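Local coordinates for protein lipoxygenase (Cyanothece sp., PDB 5EK8) that probably inserts molecular oxygen into polyunsaturated fatty acids as a 9R-lipoxygenase, using a non-haem iron, at residues Q37-T41 and Y134-I138; L68-E74 and G88-Q94; A112-E116 and K143-T149; N122-F126 and I383-L387; T182-Y186 and K392-I397. All coordinates share one frame; numbering follows the deposited sequence.

In the fold
Contacts 1 to 4 all involve the antiparallel sheet of strands 72-79, 82-91, 115-126 and 132-143 in the beta domain that follows the N-terminal helices, and contact 5 lies in the helical body, beside the iron site. Contacts 3 and 4 share strand 115-126, with centres about 34 Å apart: its start is paired at the far end of the domain, its end meets helix 383-391. Contact 1 brings the chain after helix 24-36 against strand 132-143, and contact 2, the open end of a hairpin, falls within its span of sequence. Contacts 4 and 5, centres about 15 Å apart, use consecutive helices and are joined by the salt bridge Arg-123 to Asp-184, tying beta domain to helical body.

Contact 1: Q37-T41 and Y134-I138; sequences QVSKT and YTNRI
Ser-39 and Asn-136 form the centre of this contact, where the chain leaving helix 24-36 runs across strand 132-143. There is one hydrogen bond, from Ser-39 N to Asn-136 O at 2.9 Å. It is nearly straight at the hydrogen (172°), yet the donor stands well above the carbonyl plane, as suits a chain lying across the strand rather than continuing its sheet. Van der Waals contact does the rest. CB of Ser-39 rests on CB of Asn-136 at 3.6 Å, and the serine is small enough to let the two backbones come this close; its OG, swung away from the backbone N (chi1 -175°), lies 3.8 Å from Ile-138 CG1. The Thr-41 and Asn-136 side chains cross at about a right angle, with Thr-41 CB 3.4 Å from Asn-136 ND2. The methyl groups Val-38 CG1 and Thr-135 CG2 touch at 3.8 Å, a small apolar contact between two branched side chains. The Gln-37 carbonyl oxygen sits 3.5 Å from CB of Arg-137, whose guanidinium group continues to a salt bridge with Asp-121 on strand 115-126. Thr-135 and Arg-137 bond to strand 115-126 on one side, while Asn-136 O is used by the linker; 132-143 is an outermost strand of its sheet. The arrangement is that of a linker from the N-terminal helices crossing the edge of a beta domain.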
# COMPACT_ATOMS: atom_id res chain seq x y z
N GLN A 37 -6.14 -3.02 24.01
CA GLN A 37 -7.02 -2.54 22.96
C GLN A 37 -8.05 -3.59 22.56
O GLN A 37 -8.72 -3.47 21.54
CB GLN A 37 -6.20 -2.09 21.75
CG GLN A 37 -5.35 -0.86 22.03
CD GLN A 37 -4.51 -0.44 20.84
OE1 GLN A 37 -4.20 -1.26 19.97
NE2 GLN A 37 -4.14 0.84 20.79
N VAL A 38 -8.18 -4.62 23.40
CA VAL A 38 -9.22 -5.62 23.23
C VAL A 38 -10.36 -5.33 24.20
O VAL A 38 -10.13 -5.23 25.41
CB VAL A 38 -8.69 -7.05 23.46
CG1 VAL A 38 -9.81 -8.06 23.32
CG2 VAL A 38 -7.57 -7.36 22.49
N SER A 39 -11.57 -5.17 23.68
CA SER A 39 -12.72 -4.91 24.53
C SER A 39 -13.43 -6.21 24.90
O SER A 39 -13.81 -7.00 24.04
CB SER A 39 -13.70 -3.96 23.84
OG SER A 39 -14.76 -3.60 24.71
N LYS A 40 -13.58 -6.44 26.20
CA LYS A 40 -14.26 -7.61 26.70
C LYS A 40 -15.68 -7.62 26.19
O LYS A 40 -16.45 -6.72 26.50
CB LYS A 40 -14.26 -7.64 28.23
CG LYS A 40 -12.88 -7.65 28.87
CD LYS A 40 -12.27 -6.25 28.94
CE LYS A 40 -10.86 -6.29 29.51
NZ LYS A 40 -9.94 -7.18 28.72
N THR A 41 -16.03 -8.63 25.40
CA THR A 41 -17.39 -8.68 24.86
C THR A 41 -18.38 -9.03 25.97
O THR A 41 -18.27 -10.07 26.61
CB THR A 41 -17.51 -9.69 23.69
OG1 THR A 41 -18.14 -10.89 24.15
CG2 THR A 41 -16.13 -10.01 23.11
N TYR A 134 -15.40 -13.06 17.01
CA TYR A 134 -15.55 -11.61 17.05
C TYR A 134 -14.79 -11.00 18.23
O TYR A 134 -15.07 -11.30 19.39
CB TYR A 134 -17.03 -11.24 17.12
CG TYR A 134 -17.79 -11.52 15.84
CD1 TYR A 134 -17.86 -10.57 14.83
CD2 TYR A 134 -18.44 -12.74 15.65
CE1 TYR A 134 -18.55 -10.82 13.65
CE2 TYR A 134 -19.14 -13.00 14.48
CZ TYR A 134 -19.19 -12.04 13.48
OH TYR A 134 -19.88 -12.28 12.31
N THR A 135 -13.83 -10.14 17.91
CA THR A 135 -12.99 -9.53 18.93
C THR A 135 -13.18 -8.02 18.97
O THR A 135 -12.77 -7.31 18.05
CB THR A 135 -11.51 -9.83 18.67
OG1 THR A 135 -11.37 -11.20 18.27
CG2 THR A 135 -10.69 -9.56 19.91
N ASN A 136 -13.80 -7.54 20.05
CA ASN A 136 -14.18 -6.13 20.15
C ASN A 136 -13.02 -5.19 20.43
O ASN A 136 -11.95 -5.61 20.86
CB ASN A 136 -15.25 -5.94 21.23
CG ASN A 136 -16.54 -6.68 20.92
OD1 ASN A 136 -16.74 -7.16 19.81
ND2 ASN A 136 -17.42 -6.76 21.92
N ARG A 137 -13.27 -3.90 20.18
CA ARG A 137 -12.31 -2.83 20.41
C ARG A 137 -13.09 -1.53 20.58
O ARG A 137 -14.04 -1.27 19.84
CB ARG A 137 -11.31 -2.72 19.26
CG ARG A 137 -10.59 -1.38 19.17
CD ARG A 137 -10.24 -1.03 17.72
NE ARG A 137 -9.79 0.36 17.61
CZ ARG A 137 -10.54 1.36 17.14
NH1 ARG A 137 -11.77 1.13 16.71
NH2 ARG A 137 -10.04 2.58 17.09
N ILE A 138 -12.70 -0.71 21.56
CA ILE A 138 -13.42 0.52 21.82
C ILE A 138 -13.07 1.61 20.80
O ILE A 138 -11.95 2.12 20.78
CB ILE A 138 -13.16 1.04 23.24
CG1 ILE A 138 -13.78 0.09 24.26
CG2 ILE A 138 -13.71 2.46 23.41
CD1 ILE A 138 -13.56 0.50 25.69

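Contact 2: L68-E74 and G88-Q94; sequences LHNIELE and GKGVTDQ
An antiparallel contact joins Glu-72 and its neighbours to Val-91 and its neighbours at the open end of the beta hairpin 72-79/82-91, where 82-91 is the outermost strand of the four-stranded sheet. Glu-72 and Val-91 set the register as a non-hydrogen-bonded pair, with Glu-72 CG 4.0 Å from Val-91 CG1. Around them Leu-73 N donates to Gly-90 O at 2.6 Å, and Thr-92 N to Ile-71 O at 3.1 Å. Gly-90 has backbone angles at which a CB would be pressed against the preceding carbonyl oxygen, hence the glycine. Farther along a side chain takes over. Thr-92 OG1, placed between its own backbone N and carbonyl carbon (chi1 57°), gives its proton to a lone pair of Leu-68 O in the carbonyl plane at 2.9 Å, and accepts an almost straight bond (170°) from Ile-71 N at 2.9 Å. The hairpin forms one side of the sheet of the beta domain, consistent with the PLAT domain of lipoxygenases, and this hydroxyl closes the turn in 68-71, where Asn-70 adopts the left-handed conformation that asparagine tolerates well. The other branch of the threonine is apolar: CG2 lies 3.8 Å from Leu-73 CD2, the two side chains crossing at about a right angle. Outside the hairpin, His-69 NE2 bonds to Asn-377 O and Asn-70 ND2 to Glu-484, reaching the helical body.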
# COMPACT_ATOMS: atom_id res chain seq x y z
N LEU A 68 -23.77 6.59 10.87
CA LEU A 68 -22.86 5.52 11.27
C LEU A 68 -23.67 4.25 11.49
O LEU A 68 -24.23 4.03 12.56
CB LEU A 68 -22.09 5.90 12.53
CG LEU A 68 -20.87 5.06 12.90
CD1 LEU A 68 -19.78 5.23 11.86
CD2 LEU A 68 -20.35 5.45 14.28
N HIS A 69 -23.73 3.42 10.45
CA HIS A 69 -24.69 2.33 10.38
C HIS A 69 -24.18 1.00 10.93
O HIS A 69 -23.01 0.65 10.77
CB HIS A 69 -25.11 2.14 8.93
CG HIS A 69 -23.96 1.90 8.00
ND1 HIS A 69 -23.25 2.93 7.43
CD2 HIS A 69 -23.39 0.76 7.56
CE1 HIS A 69 -22.29 2.43 6.67
NE2 HIS A 69 -22.36 1.11 6.73
N ASN A 70 -25.09 0.26 11.57
CA ASN A 70 -24.85 -1.12 11.99
C ASN A 70 -23.59 -1.28 12.82
O ASN A 70 -22.86 -2.26 12.67
CB ASN A 70 -24.78 -2.04 10.76
CG ASN A 70 -25.95 -1.84 9.81
OD1 ASN A 70 -26.97 -1.25 10.16
ND2 ASN A 70 -25.80 -2.35 8.59
N ILE A 71 -23.33 -0.32 13.70
CA ILE A 71 -22.15 -0.39 14.55
C ILE A 71 -22.60 -0.65 15.99
O ILE A 71 -23.65 -0.17 16.42
CB ILE A 71 -21.30 0.89 14.45
CG1 ILE A 71 -19.86 0.61 14.90
CG2 ILE A 71 -21.93 2.05 15.23
CD1 ILE A 71 -18.87 1.59 14.35
N GLU A 72 -21.82 -1.44 16.71
CA GLU A 72 -22.21 -1.86 18.05
C GLU A 72 -22.01 -0.75 19.06
O GLU A 72 -21.02 -0.02 19.02
CB GLU A 72 -21.44 -3.12 18.47
CG GLU A 72 -21.93 -4.39 17.80
CD GLU A 72 -21.09 -5.61 18.14
OE1 GLU A 72 -20.61 -5.71 19.29
OE2 GLU A 72 -20.90 -6.46 17.25
N LEU A 73 -22.98 -0.63 19.96
CA LEU A 73 -22.95 0.38 21.01
C LEU A 73 -23.12 -0.29 22.37
O LEU A 73 -23.94 -1.19 22.53
CB LEU A 73 -24.05 1.41 20.79
CG LEU A 73 -23.69 2.78 20.21
CD1 LEU A 73 -22.63 2.67 19.13
CD2 LEU A 73 -24.95 3.43 19.66
N GLU A 74 -22.34 0.17 23.34
CA GLU A 74 -22.47 -0.34 24.70
C GLU A 74 -22.77 0.80 25.67
O GLU A 74 -22.12 1.85 25.65
CB GLU A 74 -21.20 -1.08 25.12
CG GLU A 74 -20.90 -2.34 24.30
CD GLU A 74 -19.63 -3.06 24.74
OE1 GLU A 74 -18.83 -2.48 25.51
OE2 GLU A 74 -19.41 -4.21 24.30
N GLY A 88 -25.67 -2.33 29.28
CA GLY A 88 -26.41 -2.89 28.16
C GLY A 88 -25.75 -2.76 26.80
O GLY A 88 -24.88 -1.92 26.59
N LYS A 89 -26.18 -3.61 25.87
CA LYS A 89 -25.61 -3.65 24.52
C LYS A 89 -26.62 -3.23 23.46
O LYS A 89 -27.78 -2.95 23.77
CB LYS A 89 -25.09 -5.05 24.20
CG LYS A 89 -23.60 -5.23 24.36
CD LYS A 89 -23.25 -6.71 24.30
CE LYS A 89 -23.97 -7.39 23.15
NZ LYS A 89 -23.87 -8.87 23.23
N GLY A 90 -26.18 -3.20 22.20
CA GLY A 90 -27.06 -2.89 21.09
C GLY A 90 -26.33 -2.32 19.88
O GLY A 90 -25.13 -2.07 19.93
N VAL A 91 -27.07 -2.14 18.79
CA VAL A 91 -26.50 -1.64 17.54
C VAL A 91 -27.27 -0.45 16.98
O VAL A 91 -28.40 -0.17 17.39
CB VAL A 91 -26.46 -2.74 16.46
CG1 VAL A 91 -25.86 -4.01 17.01
CG2 VAL A 91 -27.85 -3.01 15.91
N THR A 92 -26.65 0.24 16.04
CA THR A 92 -27.33 1.28 15.28
C THR A 92 -28.02 0.66 14.07
O THR A 92 -27.55 -0.34 13.54
CB THR A 92 -26.34 2.36 14.80
OG1 THR A 92 -25.31 1.74 14.02
CG2 THR A 92 -25.71 3.08 15.99
N ASP A 93 -29.14 1.25 13.64
CA ASP A 93 -29.75 0.80 12.39
C ASP A 93 -29.03 1.47 11.22
O ASP A 93 -28.01 2.13 11.41
CB ASP A 93 -31.26 1.08 12.35
CG ASP A 93 -31.62 2.55 12.55
OD1 ASP A 93 -32.73 2.82 13.07
OD2 ASP A 93 -30.83 3.44 12.18
N GLN A 94 -29.58 1.32 10.02
CA GLN A 94 -28.94 1.84 8.82
C GLN A 94 -28.94 3.37 8.81
O GLN A 94 -28.16 3.99 8.08
CB GLN A 94 -29.62 1.28 7.58
CG GLN A 94 -29.50 -0.22 7.46
CD GLN A 94 -30.23 -0.78 6.24
OE1 GLN A 94 -31.24 -0.23 5.80
NE2 GLN A 94 -29.71 -1.88 5.69

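Contact 3: A112-E116 and K143-T149; sequences APDLE and KGGDNVT
At the far end of the beta domain, the antiparallel pairing of strands 115-126 and 132-143 frays into two loops, and Leu-115 still holds Gly-144 and Gly-145. Leu-115 N donates to Gly-145 O at 2.9 Å and receives Gly-144 N on its own O at 3.0 Å; a CB on Gly-144 would lie tight against Leu-115 CB. One step on, Asp-114 CG stands anti to the carbonyl carbon (chi1 -58°), which brings OD1 to Asn-147 N at 2.7 Å in an almost straight bond (174°). Asn-147, in a left-handed conformation easy for asparagine, turns the chain so that Val-148 N reaches Pro-113 O at 3.1 Å. The like-charged Asp-114 and Asp-146 carboxylates, OD1 to OD2 4.6 Å, may repel mildly, and the salt bridge of Asp-146 to Arg-78 would ease this. Leu-115 CD1 packs on Val-148 CG2 at 3.7 Å, while Ala-112 CB meets Thr-149 CG2 at 3.6 Å. Leucine and valine suit the place because both also touch Tyr-102 and Tyr-153, from strands 97-102 and 152-160. Such packing of strand layers is what a beta sandwich shows, consistent with the PLAT-type domain of lipoxygenases.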
# COMPACT_ATOMS: atom_id res chain seq x y z
N ALA A 112 -28.38 6.01 40.82
CA ALA A 112 -28.69 6.26 39.42
C ALA A 112 -27.42 6.28 38.58
O ALA A 112 -26.42 6.86 38.99
CB ALA A 112 -29.46 7.56 39.26
N PRO A 113 -27.46 5.65 37.40
CA PRO A 113 -26.29 5.65 36.51
C PRO A 113 -25.94 7.02 35.93
O PRO A 113 -26.82 7.82 35.62
CB PRO A 113 -26.70 4.67 35.40
CG PRO A 113 -28.19 4.57 35.48
CD PRO A 113 -28.53 4.76 36.92
N ASP A 114 -24.64 7.27 35.80
CA ASP A 114 -24.12 8.42 35.07
C ASP A 114 -23.62 7.92 33.72
O ASP A 114 -22.53 7.34 33.62
CB ASP A 114 -23.00 9.12 35.84
CG ASP A 114 -23.44 9.58 37.22
OD1 ASP A 114 -24.65 9.88 37.38
OD2 ASP A 114 -22.59 9.65 38.14
N LEU A 115 -24.42 8.14 32.68
CA LEU A 115 -24.27 7.40 31.43
C LEU A 115 -23.03 7.74 30.60
O LEU A 115 -22.50 8.84 30.65
CB LEU A 115 -25.52 7.60 30.57
CG LEU A 115 -26.75 6.87 31.11
CD1 LEU A 115 -27.94 7.05 30.18
CD2 LEU A 115 -26.45 5.40 31.33
N GLU A 116 -22.60 6.73 29.85
CA GLU A 116 -21.45 6.80 28.96
C GLU A 116 -21.69 5.84 27.81
O GLU A 116 -21.95 4.65 28.02
CB GLU A 116 -20.16 6.45 29.70
CG GLU A 116 -19.03 5.97 28.79
CD GLU A 116 -17.76 5.62 29.55
OE1 GLU A 116 -17.35 4.44 29.53
OE2 GLU A 116 -17.16 6.54 30.17
N LYS A 143 -19.76 11.10 26.43
CA LYS A 143 -20.27 11.29 27.79
C LYS A 143 -21.73 11.71 27.77
O LYS A 143 -22.12 12.63 27.05
CB LYS A 143 -19.42 12.32 28.54
CG LYS A 143 -18.02 11.81 28.87
CD LYS A 143 -17.06 12.93 29.22
CE LYS A 143 -15.65 12.39 29.42
NZ LYS A 143 -14.65 13.48 29.52
N GLY A 144 -22.55 11.01 28.55
CA GLY A 144 -23.97 11.28 28.62
C GLY A 144 -24.36 11.89 29.96
O GLY A 144 -23.50 12.23 30.78
N GLY A 145 -25.67 12.02 30.18
CA GLY A 145 -26.19 12.67 31.37
C GLY A 145 -25.87 11.97 32.67
O GLY A 145 -25.62 10.77 32.71
N ASP A 146 -25.87 12.74 33.75
CA ASP A 146 -25.62 12.21 35.09
C ASP A 146 -26.92 12.07 35.85
O ASP A 146 -27.90 12.76 35.56
CB ASP A 146 -24.64 13.10 35.85
CG ASP A 146 -23.45 13.51 35.01
OD1 ASP A 146 -22.92 14.62 35.24
OD2 ASP A 146 -23.05 12.73 34.13
N ASN A 147 -26.94 11.17 36.84
CA ASN A 147 -28.11 10.93 37.67
C ASN A 147 -29.35 10.59 36.84
O ASN A 147 -30.46 11.02 37.15
CB ASN A 147 -28.41 12.14 38.55
CG ASN A 147 -28.79 11.75 39.96
OD1 ASN A 147 -28.19 10.86 40.56
ND2 ASN A 147 -29.79 12.43 40.51
N VAL A 148 -29.15 9.82 35.77
CA VAL A 148 -30.24 9.46 34.87
C VAL A 148 -31.29 8.63 35.58
O VAL A 148 -31.06 7.47 35.93
CB VAL A 148 -29.73 8.69 33.64
CG1 VAL A 148 -30.89 8.21 32.78
CG2 VAL A 148 -28.78 9.56 32.83
N THR A 149 -32.46 9.23 35.80
CA THR A 149 -33.56 8.58 36.49
C THR A 149 -34.82 8.61 35.63
O THR A 149 -35.94 8.61 36.14
CB THR A 149 -33.84 9.24 37.84
OG1 THR A 149 -33.61 10.65 37.74
CG2 THR A 149 -32.91 8.67 38.90

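Contact 4: N122-F126 and I383-L387; sequences NRVTF and IRLML
Arg-384 reaches from helix 383-391 to Asn-122 and Val-124 on strand 122-126. Its CB already points at the strand. CG stands anti to the backbone N (chi1 166°), which sends the chain out toward the strand; after a bend at chi2, CG, CD and NE cross without closely meeting it. Contact begins at the guanidinium. One face of it takes Val-124 CG2, which sits over its centre, 4.0 Å from CZ; a branched apolar residue suits a flat cation that keeps its polar edge for others. From the side of the plane that carries Val-124, Asn-122 OD1 takes a weak, bent hydrogen bond from NH1 at 3.0 Å; the backbone oxygen of Asn-122, by contrast, lies near the guanidinium plane. The amide plane of Asn-122 is turned 66° from the guanidinium plane. NH2 has a further weak bond to Arg-379 O. With the flat cation gone from the Val-124 methyl, a leucine here would probably leave Asn-122 OD1 without its charged mate. Next to the arginine, Leu-385 CD1 packs on Val-124 CG2 at 3.6 Å, and Leu-385 CG comes 4.4 Å from Phe-126 CZ. The strand and helix segments run at 78° to each other, their axes 9.6 Å apart. The helix turns Met-386 and Ile-383 to helices 451-473 and 549-574, while Tyr-134 of strand 132-143 touches both Asn-122 and Val-124.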
# COMPACT_ATOMS: atom_id res chain seq x y z
N ASN A 122 -14.79 -4.12 15.86
CA ASN A 122 -14.38 -5.51 16.01
C ASN A 122 -13.77 -6.15 14.76
O ASN A 122 -14.17 -5.85 13.63
CB ASN A 122 -15.56 -6.38 16.49
CG ASN A 122 -16.56 -6.67 15.40
OD1 ASN A 122 -16.42 -7.64 14.65
ND2 ASN A 122 -17.60 -5.85 15.32
N ARG A 123 -12.79 -7.02 14.98
CA ARG A 123 -12.19 -7.82 13.92
C ARG A 123 -12.73 -9.25 13.98
O ARG A 123 -13.03 -9.76 15.06
CB ARG A 123 -10.67 -7.82 14.05
CG ARG A 123 -10.06 -6.45 14.22
CD ARG A 123 -8.54 -6.52 14.35
NE ARG A 123 -7.94 -5.20 14.23
CZ ARG A 123 -6.63 -4.95 14.35
NH1 ARG A 123 -6.18 -3.71 14.22
NH2 ARG A 123 -5.78 -5.94 14.59
N VAL A 124 -12.84 -9.89 12.83
CA VAL A 124 -13.34 -11.26 12.79
C VAL A 124 -12.20 -12.24 12.54
O VAL A 124 -11.38 -12.04 11.64
CB VAL A 124 -14.42 -11.44 11.71
CG1 VAL A 124 -15.01 -12.84 11.79
CG2 VAL A 124 -15.51 -10.40 11.89
N THR A 125 -12.15 -13.28 13.36
CA THR A 125 -11.13 -14.31 13.27
C THR A 125 -11.82 -15.66 13.10
O THR A 125 -12.94 -15.85 13.55
CB THR A 125 -10.22 -14.29 14.54
OG1 THR A 125 -9.22 -13.27 14.39
CG2 THR A 125 -9.52 -15.62 14.77
N PHE A 126 -11.17 -16.60 12.40
CA PHE A 126 -11.70 -17.95 12.29
C PHE A 126 -10.99 -18.92 13.23
O PHE A 126 -9.76 -18.95 13.29
CB PHE A 126 -11.61 -18.43 10.84
CG PHE A 126 -12.34 -17.56 9.88
CD1 PHE A 126 -13.72 -17.45 9.94
CD2 PHE A 126 -11.66 -16.83 8.92
CE1 PHE A 126 -14.41 -16.64 9.06
CE2 PHE A 126 -12.33 -16.01 8.04
CZ PHE A 126 -13.71 -15.91 8.10
N ILE A 383 -19.08 -9.31 2.75
CA ILE A 383 -17.98 -8.81 1.93
C ILE A 383 -16.86 -8.23 2.81
O ILE A 383 -15.68 -8.28 2.45
CB ILE A 383 -18.47 -7.76 0.92
CG1 ILE A 383 -19.35 -8.43 -0.13
CG2 ILE A 383 -17.31 -7.07 0.22
CD1 ILE A 383 -18.62 -9.48 -0.94
N ARG A 384 -17.25 -7.72 3.98
CA ARG A 384 -16.28 -7.31 4.99
C ARG A 384 -15.26 -8.42 5.27
O ARG A 384 -14.05 -8.22 5.14
CB ARG A 384 -16.99 -6.94 6.29
CG ARG A 384 -16.05 -6.84 7.48
CD ARG A 384 -16.74 -7.31 8.75
NE ARG A 384 -16.16 -6.68 9.94
CZ ARG A 384 -16.75 -6.67 11.13
NH1 ARG A 384 -16.16 -6.07 12.15
NH2 ARG A 384 -17.93 -7.25 11.29
N LEU A 385 -15.79 -9.59 5.63
CA LEU A 385 -14.99 -10.77 5.92
C LEU A 385 -14.04 -11.11 4.78
O LEU A 385 -13.02 -11.76 4.98
CB LEU A 385 -15.90 -11.96 6.22
CG LEU A 385 -16.19 -12.30 7.69
CD1 LEU A 385 -16.51 -11.05 8.49
CD2 LEU A 385 -17.33 -13.29 7.78
N MET A 386 -14.39 -10.66 3.58
CA MET A 386 -13.61 -10.96 2.40
C MET A 386 -12.55 -9.89 2.13
O MET A 386 -11.46 -10.20 1.65
CB MET A 386 -14.53 -11.11 1.20
CG MET A 386 -13.84 -11.08 -0.14
SD MET A 386 -15.02 -11.34 -1.47
CE MET A 386 -13.94 -11.22 -2.87
N LEU A 387 -12.86 -8.64 2.47
CA LEU A 387 -12.00 -7.52 2.10
C LEU A 387 -11.05 -7.05 3.20
O LEU A 387 -9.89 -6.74 2.93
CB LEU A 387 -12.84 -6.34 1.62
CG LEU A 387 -13.37 -6.44 0.19
CD1 LEU A 387 -14.16 -5.19 -0.18
CD2 LEU A 387 -12.21 -6.65 -0.78

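Contact 5: T182-Y186 and K392-I397; sequences TPDDY and KSIINI
Asn-396, in the first turn of helix 394-404, grips the loop 182-186 with both ends of its amide. OD1 receives the hydroxyl of Thr-182 on a lone pair, at 2.8 Å from OG1, while ND2 donates to Asp-184 O at 2.5 Å, that oxygen lying close to the amide plane. Thr-182 OG1 in turn accepts from Asp-184 N, an ST turn, which leaves its proton for the asparagine. With alanine at this position the Asp-184 carbonyl and the Thr-182 hydroxyl are likely to lose these mates, and the loop would be freer to shift. ND2 of the same amide lies over one face of the Tyr-186 ring, 3.9 Å above its plane and offset toward the rim, the two planes being 63° apart; Tyr-186 CZ lies 3.3 Å from Asn-396 CB. Asp-184 CG is turned away from its backbone N (chi1 177°), and OD2 takes Ser-393 N at 2.6 Å in a straight bond (173°) from above the carboxylate plane; OD1 pairs with Arg-123. Ile-397 has its side chain about 6 Å from the iron(II) ion. The amide of Asn-396, the Asp-184 carboxylate and the Thr-182 hydroxyl are thus matched to partners, consistent with a loop held firmly against the helix that borders the iron site.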
# COMPACT_ATOMS: atom_id res chain seq x y z
N THR A 182 -3.67 4.80 15.86
CA THR A 182 -4.32 4.15 14.74
C THR A 182 -5.54 3.35 15.21
O THR A 182 -5.54 2.81 16.32
CB THR A 182 -3.35 3.21 14.00
OG1 THR A 182 -4.04 2.49 12.97
CG2 THR A 182 -2.74 2.22 14.97
N PRO A 183 -6.59 3.28 14.37
CA PRO A 183 -7.75 2.45 14.68
C PRO A 183 -7.60 1.04 14.11
O PRO A 183 -8.53 0.25 14.17
CB PRO A 183 -8.89 3.19 13.99
CG PRO A 183 -8.24 3.77 12.78
CD PRO A 183 -6.82 4.12 13.18
N ASP A 184 -6.42 0.76 13.55
CA ASP A 184 -6.13 -0.54 12.95
C ASP A 184 -4.62 -0.81 13.01
O ASP A 184 -3.90 -0.64 12.03
CB ASP A 184 -6.63 -0.59 11.51
CG ASP A 184 -6.30 -1.90 10.80
OD1 ASP A 184 -6.18 -2.95 11.48
OD2 ASP A 184 -6.15 -1.87 9.56
N ASP A 185 -4.16 -1.23 14.19
CA ASP A 185 -2.73 -1.44 14.44
C ASP A 185 -2.21 -2.72 13.79
O ASP A 185 -2.98 -3.61 13.46
CB ASP A 185 -2.46 -1.48 15.94
CG ASP A 185 -1.10 -0.91 16.29
OD1 ASP A 185 -0.31 -0.64 15.35
OD2 ASP A 185 -0.83 -0.74 17.50
N TYR A 186 -0.89 -2.79 13.63
CA TYR A 186 -0.25 -4.02 13.17
C TYR A 186 -0.47 -5.17 14.15
O TYR A 186 -0.88 -4.96 15.29
CB TYR A 186 1.26 -3.83 13.00
CG TYR A 186 1.72 -2.78 12.02
CD1 TYR A 186 1.38 -2.85 10.67
CD2 TYR A 186 2.56 -1.76 12.42
CE1 TYR A 186 1.83 -1.90 9.77
CE2 TYR A 186 3.02 -0.81 11.54
CZ TYR A 186 2.66 -0.88 10.21
OH TYR A 186 3.13 0.07 9.34
N LYS A 392 -6.37 -4.35 5.76
CA LYS A 392 -5.95 -3.98 7.10
C LYS A 392 -4.50 -3.50 7.12
O LYS A 392 -3.70 -3.86 6.25
CB LYS A 392 -6.15 -5.14 8.08
CG LYS A 392 -5.48 -6.45 7.70
CD LYS A 392 -4.84 -7.09 8.94
CE LYS A 392 -4.80 -8.62 8.86
NZ LYS A 392 -3.98 -9.16 7.74
N SER A 393 -4.18 -2.65 8.09
CA SER A 393 -2.82 -2.22 8.41
C SER A 393 -2.16 -1.28 7.39
O SER A 393 -1.09 -0.73 7.68
CB SER A 393 -1.92 -3.44 8.63
OG SER A 393 -2.34 -4.19 9.75
N ILE A 394 -2.77 -1.07 6.23
CA ILE A 394 -2.13 -0.28 5.18
C ILE A 394 -2.04 1.21 5.55
O ILE A 394 -1.10 1.91 5.16
CB ILE A 394 -2.85 -0.44 3.82
CG1 ILE A 394 -1.97 0.08 2.68
CG2 ILE A 394 -4.20 0.26 3.81
CD1 ILE A 394 -2.60 -0.08 1.31
N ILE A 395 -3.00 1.67 6.35
CA ILE A 395 -3.00 3.05 6.81
C ILE A 395 -1.74 3.34 7.62
O ILE A 395 -1.14 4.42 7.51
CB ILE A 395 -4.25 3.37 7.66
CG1 ILE A 395 -4.44 2.32 8.76
CG2 ILE A 395 -5.50 3.44 6.77
CD1 ILE A 395 -5.48 2.70 9.78
N ASN A 396 -1.32 2.34 8.40
CA ASN A 396 -0.13 2.45 9.23
C ASN A 396 1.12 2.66 8.39
O ASN A 396 1.90 3.59 8.63
CB ASN A 396 0.03 1.19 10.09
CG ASN A 396 -1.17 0.94 11.00
OD1 ASN A 396 -1.69 1.87 11.63
ND2 ASN A 396 -1.62 -0.31 11.05
N ILE A 397 1.32 1.79 7.39
CA ILE A 397 2.54 1.84 6.60
C ILE A 397 2.57 3.09 5.73
O ILE A 397 3.64 3.67 5.52
CB ILE A 397 2.73 0.57 5.74
CG1 ILE A 397 4.08 0.62 5.00
CG2 ILE A 397 1.60 0.38 4.75
CD1 ILE A 397 5.28 0.78 5.92